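Local structure of homoserine O-acetyltransferase (Bacillus anthracis str. 'Ames Ancestor', 3I1I) at residues H56-Y61 with G73-G78; E198-D203 with N278-T283; H290-A293 with S298-E301. The protein probably catalyses the transfer of an acetyl group to the side-chain hydroxyl of homoserine, an early step of methionine synthesis, using an alpha/beta-hydrolase scaffold. One frame throughout, in Å; residues are numbered along the deposited sequence. Where two conformers were deposited one is given.

Interaction 1: residues H56-Y61 with G73-G78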
# COMPACT_ATOMS: atom_id res chain seq x y z
N HIS A 56 14.15 0.55 25.16
CA HIS A 56 14.92 1.76 25.44
C HIS A 56 14.07 3.01 25.47
O HIS A 56 14.14 3.86 24.60
CB HIS A 56 16.05 1.92 24.42
CG HIS A 56 17.16 2.81 24.89
ND1 HIS A 56 17.62 2.78 26.20
CD2 HIS A 56 17.92 3.71 24.23
CE1 HIS A 56 18.59 3.67 26.32
NE2 HIS A 56 18.80 4.24 25.15
N ALA A 57 13.25 3.10 26.50
CA ALA A 57 12.35 4.22 26.67
C ALA A 57 13.07 5.49 27.13
O ALA A 57 12.56 6.58 26.95
CB ALA A 57 11.25 3.87 27.70
N ALA A 58 14.22 5.35 27.78
CA ALA A 58 14.94 6.52 28.32
C ALA A 58 16.43 6.27 28.51
O ALA A 58 16.93 5.13 28.50
CB ALA A 58 14.31 7.00 29.64
N GLY A 59 17.16 7.37 28.61
CA GLY A 59 18.57 7.33 28.94
C GLY A 59 19.40 6.79 27.80
O GLY A 59 18.98 6.85 26.64
N LYS A 60 20.59 6.31 28.17
CA LYS A 60 21.59 5.84 27.21
C LYS A 60 22.31 4.63 27.73
O LYS A 60 22.48 4.48 28.94
CB LYS A 60 22.65 6.90 26.95
CG LYS A 60 22.15 8.33 26.78
CD LYS A 60 23.27 9.18 26.18
CE LYS A 60 22.82 10.60 25.88
NZ LYS A 60 23.76 11.33 24.96
N TYR A 61 22.77 3.81 26.80
CA TYR A 61 23.51 2.60 27.10
C TYR A 61 25.03 2.86 27.25
O TYR A 61 25.73 2.10 27.89
CB TYR A 61 23.30 1.55 26.02
CG TYR A 61 21.90 1.00 25.90
CD1 TYR A 61 21.26 0.41 27.00
CD2 TYR A 61 21.23 1.03 24.69
CE1 TYR A 61 19.97 -0.11 26.88
CE2 TYR A 61 19.96 0.51 24.56
CZ TYR A 61 19.33 -0.06 25.67
OH TYR A 61 18.07 -0.57 25.53
N GLY A 73 12.35 12.53 27.11
CA GLY A 73 11.83 13.79 27.61
C GLY A 73 10.82 13.68 28.73
O GLY A 73 10.63 14.64 29.47
N LEU A 74 10.11 12.54 28.83
CA LEU A 74 9.11 12.31 29.89
C LEU A 74 9.69 11.63 31.12
O LEU A 74 9.13 11.75 32.20
CB LEU A 74 7.98 11.39 29.40
CG LEU A 74 6.72 12.03 28.85
CD1 LEU A 74 5.80 10.93 28.31
CD2 LEU A 74 6.01 12.98 29.87
N ILE A 75 10.74 10.84 30.92
CA ILE A 75 11.24 9.97 31.95
C ILE A 75 12.61 10.42 32.40
O ILE A 75 13.54 10.43 31.59
CB ILE A 75 11.41 8.53 31.45
CG1 ILE A 75 10.09 8.00 30.87
CG2 ILE A 75 11.92 7.64 32.59
CD1 ILE A 75 10.25 6.74 29.98
N GLY A 76 12.74 10.73 33.69
CA GLY A 76 14.04 10.98 34.32
C GLY A 76 13.91 11.87 35.55
O GLY A 76 12.80 12.24 35.94
N PRO A 77 15.06 12.26 36.14
CA PRO A 77 15.12 13.07 37.37
C PRO A 77 14.39 14.37 37.19
O PRO A 77 14.68 15.11 36.27
CB PRO A 77 16.61 13.32 37.56
CG PRO A 77 17.28 12.18 36.84
CD PRO A 77 16.40 11.92 35.65
N GLY A 78 13.42 14.63 38.05
CA GLY A 78 12.65 15.86 37.93
C GLY A 78 11.69 15.96 36.76
O GLY A 78 11.07 16.98 36.59

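Interaction 2: residues E198-D203 with N278-T283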
# COMPACT_ATOMS: atom_id res chain seq x y z
N GLU A 198 0.56 -7.80 3.04
CA GLU A 198 0.48 -8.21 1.66
C GLU A 198 1.59 -7.65 0.75
O GLU A 198 2.05 -8.35 -0.13
CB GLU A 198 -0.91 -7.93 1.10
CG GLU A 198 -1.85 -9.03 1.62
CD GLU A 198 -3.28 -8.86 1.22
OE1 GLU A 198 -3.52 -8.29 0.12
OE2 GLU A 198 -4.17 -9.36 1.99
N ALA A 199 2.04 -6.42 1.00
CA ALA A 199 3.15 -5.86 0.23
C ALA A 199 4.45 -6.71 0.42
O ALA A 199 5.14 -7.03 -0.54
CB ALA A 199 3.38 -4.38 0.61
N ILE A 200 4.74 -7.11 1.65
CA ILE A 200 5.89 -7.99 1.89
C ILE A 200 5.74 -9.38 1.18
O ILE A 200 6.68 -9.88 0.53
CB ILE A 200 6.16 -8.15 3.40
CG1 ILE A 200 6.34 -6.78 4.08
CG2 ILE A 200 7.38 -9.01 3.62
CD1 ILE A 200 6.21 -6.76 5.62
N ARG A 201 4.56 -10.00 1.29
CA ARG A 201 4.32 -11.31 0.64
C ARG A 201 4.43 -11.23 -0.88
O ARG A 201 4.79 -12.22 -1.54
CB ARG A 201 2.94 -11.88 0.97
CG ARG A 201 2.73 -12.28 2.45
CD ARG A 201 1.44 -13.16 2.67
NE ARG A 201 1.54 -13.73 4.01
CZ ARG A 201 1.62 -15.03 4.32
NH1 ARG A 201 1.79 -15.40 5.60
NH2 ARG A 201 1.49 -15.98 3.38
N LEU A 202 4.10 -10.06 -1.43
CA LEU A 202 4.05 -9.92 -2.87
C LEU A 202 5.47 -9.89 -3.47
O LEU A 202 5.70 -10.37 -4.59
CB LEU A 202 3.25 -8.67 -3.26
CG LEU A 202 2.95 -8.51 -4.75
CD1 LEU A 202 2.19 -9.76 -5.33
CD2 LEU A 202 2.19 -7.19 -5.00
N ASP A 203 6.40 -9.31 -2.71
CA ASP A 203 7.78 -9.30 -3.10
C ASP A 203 8.30 -10.74 -3.26
O ASP A 203 8.31 -11.50 -2.31
CB ASP A 203 8.59 -8.55 -2.05
CG ASP A 203 9.96 -8.15 -2.53
OD1 ASP A 203 10.49 -8.77 -3.49
OD2 ASP A 203 10.49 -7.20 -1.90
N ASN A 278 9.72 -10.54 8.26
CA ASN A 278 8.79 -11.46 8.92
C ASN A 278 8.33 -10.88 10.28
O ASN A 278 7.14 -10.98 10.63
CB ASN A 278 9.42 -12.84 9.13
CG ASN A 278 9.62 -13.61 7.82
OD1 ASN A 278 9.01 -13.31 6.79
ND2 ASN A 278 10.44 -14.63 7.86
N SER A 279 9.28 -10.27 11.00
CA SER A 279 8.99 -9.67 12.26
C SER A 279 7.95 -8.55 12.08
O SER A 279 6.99 -8.40 12.86
CB SER A 279 10.27 -9.12 12.90
OG SER A 279 11.07 -10.18 13.39
N TRP A 280 8.18 -7.75 11.05
CA TRP A 280 7.28 -6.67 10.71
C TRP A 280 5.88 -7.23 10.46
O TRP A 280 4.93 -6.69 10.97
CB TRP A 280 7.78 -5.91 9.48
CG TRP A 280 6.99 -4.67 9.22
CD1 TRP A 280 5.72 -4.58 8.70
CD2 TRP A 280 7.41 -3.36 9.53
NE1 TRP A 280 5.33 -3.27 8.66
CE2 TRP A 280 6.35 -2.49 9.16
CE3 TRP A 280 8.58 -2.82 10.07
CZ2 TRP A 280 6.42 -1.12 9.32
CZ3 TRP A 280 8.65 -1.44 10.25
CH2 TRP A 280 7.58 -0.60 9.85
N MSE A 281 5.77 -8.31 9.70
CA MSE A 281 4.46 -8.90 9.43
C MSE A 281 3.75 -9.32 10.73
O MSE A 281 2.56 -9.02 10.89
CB MSE A 281 4.53 -10.17 8.55
CG MSE A 281 5.05 -10.02 7.14
SE MSE A 281 4.89 -11.79 6.22
CE MSE A 281 3.56 -12.59 7.27
N TYR A 282 4.44 -10.05 11.61
CA TYR A 282 3.82 -10.57 12.85
C TYR A 282 3.33 -9.44 13.74
O TYR A 282 2.22 -9.51 14.30
CB TYR A 282 4.75 -11.47 13.64
CG TYR A 282 4.71 -12.89 13.19
CD1 TYR A 282 5.47 -13.32 12.12
CD2 TYR A 282 3.90 -13.83 13.82
CE1 TYR A 282 5.42 -14.63 11.69
CE2 TYR A 282 3.86 -15.15 13.38
CZ TYR A 282 4.63 -15.53 12.32
OH TYR A 282 4.64 -16.81 11.84
N THR A 283 4.12 -8.37 13.80
CA THR A 283 3.78 -7.19 14.61
C THR A 283 2.60 -6.47 13.95
O THR A 283 1.67 -6.10 14.64
CB THR A 283 5.00 -6.26 14.76
OG1 THR A 283 6.06 -7.01 15.32
CG2 THR A 283 4.69 -5.06 15.69

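Interaction 3: residues H290-A293 with S298-E301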
# COMPACT_ATOMS: atom_id res chain seq x y z
N HIS A 290 -5.65 -6.27 17.29
CA HIS A 290 -5.87 -5.62 18.57
C HIS A 290 -7.33 -5.25 18.86
O HIS A 290 -7.94 -4.43 18.17
CB HIS A 290 -5.00 -4.38 18.74
CG HIS A 290 -5.33 -3.59 19.97
ND1 HIS A 290 -5.10 -4.08 21.24
CD2 HIS A 290 -5.91 -2.38 20.13
CE1 HIS A 290 -5.54 -3.20 22.13
NE2 HIS A 290 -6.02 -2.15 21.48
N ASP A 291 -7.84 -5.79 19.96
CA ASP A 291 -9.26 -5.75 20.32
C ASP A 291 -9.42 -6.19 21.76
O ASP A 291 -9.41 -7.40 22.04
CB ASP A 291 -10.02 -6.74 19.46
CG ASP A 291 -11.52 -6.68 19.68
OD1 ASP A 291 -11.96 -5.80 20.45
OD2 ASP A 291 -12.26 -7.50 19.04
N ILE A 292 -9.51 -5.23 22.68
CA ILE A 292 -9.66 -5.57 24.08
C ILE A 292 -10.99 -6.33 24.31
O ILE A 292 -11.08 -7.15 25.23
CB ILE A 292 -9.50 -4.34 25.05
CG1 ILE A 292 -10.66 -3.36 24.92
CG2 ILE A 292 -8.13 -3.66 24.87
CD1 ILE A 292 -10.73 -2.34 26.04
N ALA A 293 -12.00 -6.12 23.45
CA ALA A 293 -13.25 -6.92 23.53
C ALA A 293 -13.08 -8.37 23.10
O ALA A 293 -13.96 -9.18 23.35
CB ALA A 293 -14.39 -6.27 22.70
N SER A 298 -18.71 -8.13 24.59
CA SER A 298 -18.72 -6.79 24.01
C SER A 298 -17.60 -5.94 24.60
O SER A 298 -17.00 -6.31 25.64
CB SER A 298 -20.03 -6.09 24.34
OG SER A 298 -20.10 -5.77 25.73
N LEU A 299 -17.36 -4.79 23.98
CA LEU A 299 -16.43 -3.81 24.51
C LEU A 299 -16.83 -3.41 25.92
O LEU A 299 -15.97 -3.35 26.80
CB LEU A 299 -16.36 -2.58 23.61
CG LEU A 299 -15.40 -1.47 24.03
CD1 LEU A 299 -13.96 -2.00 24.18
CD2 LEU A 299 -15.46 -0.31 23.03
N GLU A 300 -18.13 -3.17 26.13
CA GLU A 300 -18.69 -2.82 27.42
C GLU A 300 -18.27 -3.87 28.50
O GLU A 300 -17.86 -3.55 29.62
CB GLU A 300 -20.23 -2.75 27.29
CG GLU A 300 -20.79 -1.76 26.17
CD GLU A 300 -20.35 -2.00 24.69
OE1 GLU A 300 -20.04 -1.02 23.94
OE2 GLU A 300 -20.31 -3.14 24.24
N GLU A 301 -18.38 -5.13 28.14
CA GLU A 301 -18.00 -6.16 29.09
C GLU A 301 -16.50 -6.12 29.37
O GLU A 301 -16.11 -6.21 30.51
CB GLU A 301 -18.42 -7.57 28.67
CG GLU A 301 -18.31 -8.55 29.87
CD GLU A 301 -18.11 -10.01 29.50
OE1 GLU A 301 -18.43 -10.41 28.34
OE2 GLU A 301 -17.65 -10.76 30.41

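Interaction 1: residues H56-Y61 with G73-G78
Ile75 meets Ala57 and Ala58 through its side chain, starting at CB. That atom lies 3.7 Å from Ala58 CB. The short branch comes next: CG2, anti to the backbone N, lies 3.9 Å from Ala58 CB; that methyl therefore touches both CB and CG2. The longer branch continues through CG1, extended at chi2, to CD1, which comes within 3.8 Å of Ala57 CB and equally near the carbonyl O of Ala57. One beta-branched residue thus spans two successive alanines, whose small side chains let the loop backbone come close; the CA atoms of Ala58 and Ile75 are 6.2 Å apart. In this alpha/beta-hydrolase fold, 56-61 belongs to the long loop after strand 44-48 of the central sheet, and Ile75 sits at the short strand that pairs in parallel with 81-82. Tyr34, on strand 24-34, touches both Ala57 and Ile75, and its OH bonds to Ala58 N. Within the same loop the rings of His56 and Tyr61 lie face to face, and Glu32, also on strand 24-34, holds His56 ND1 with one carboxylate oxygen and Tyr61 OH with the other.

Interaction 2: residues E198-D203 with N278-T283
Ile200 and Met281, a selenomethionine in this crystal, form the centre of an apolar contact between two helices. The axes of the segments 198-202 and 278-283 are roughly antiparallel (149° between their directions) and come within 10.2 Å of each other, a spacing bridged by medium-sized to large side chains. Ile200 reaches over with the tip of its longer branch: CD1 lies 3.8 Å from Met281 CG and equally close to CD1 of the Trp280 indole, whose side chain it meets at about a right angle. Trp280 is directed there by its first torsion, with CG anti to the backbone N (chi1 -171°).

A second kind of contact joins an apolar group to a charged one. The Met281 chain bends at its last torsion and brings CE to 3.7 Å from Arg201 NH1. The long unbranched side chain reaches both partners, Ile200 with CG and the extended Arg201 with CE.

Among the hydrogen bonds, Ser279 O accepts from Thr283 N and, at 3.0 Å, from Thr283 OG1, the two donors arriving from opposite faces of the carbonyl plane.

Around the pair, Trp280 packs on helix 217-228, and Val254 of the second subunit covers Arg201 and Met281. Helices 186-202 and 277-289 both follow strand 174-178 in the chain and precede strand 309-313, its neighbour in the central sheet.

Interaction 3: residues H290-A293 with S298-E301
Ser298, which opens the segment, meets Ala293 through its backbone: Ala293 CB lies 3.7 Å from Ser298 C. The serine side chain serves its own segment instead. Its OG accepts a bond of 3.0 Å from Glu301 N, with an N-H...O angle of 158°, which makes Ser298 the N-cap of helix 299-304. Serine suits the position because its short hydroxyl can fold back to an amide of the first turn that has no helical carbonyl to bond to.

Leu299 meets both Ile292 and Ala293 of the loop. Its backbone N is 3.6 Å from Ala293 CB, an approach that a side chain as small as alanine allows. With CG anti to the backbone N (chi1 -179°), the leucine sends its CD1 methyl across to Ile292, 3.6 Å from CG1 and 3.7 Å from the CD1 of that residue. The side chain of Ile292 also packs on Gln162 and Val166 of helix 156-167. Pro182 touches both Ile292 and Leu299.

Glu301 closes the segment: besides giving its amide to the cap, it bonds Ser297 OG through OE1. On the loop itself, Asp291 accepts from Gln183 through OD1 and bonds Ser245 of the second subunit through OD2. The arrangement is a loop joining helix 277-289 to helix 299-304, whose start bears a serine N-cap, ahead of strand 309-313 of the alpha/beta-hydrolase sheet.

In the fold
Interaction 1 lies on the opposite side of the chain's centre from the other two, with centres about 32 Å from interaction 2 and 33 Å from interaction 3, and does not touch them, although all six segments lie within the one alpha/beta-hydrolase range. Interactions 2 and 3 are closer, their nearest atoms about 8 Å apart, and are linked by the chain: helix 277-289 carries 278-283 and runs directly into the loop 290-293. Both also touch the second subunit. The likely catalytic centre is a Ser155-His351-Asp318 triad, with Ser155 probably on a nucleophile elbow between strand 150-154 and helix 156-167. Interaction 3 therefore backs onto the helix that follows the probable nucleophile.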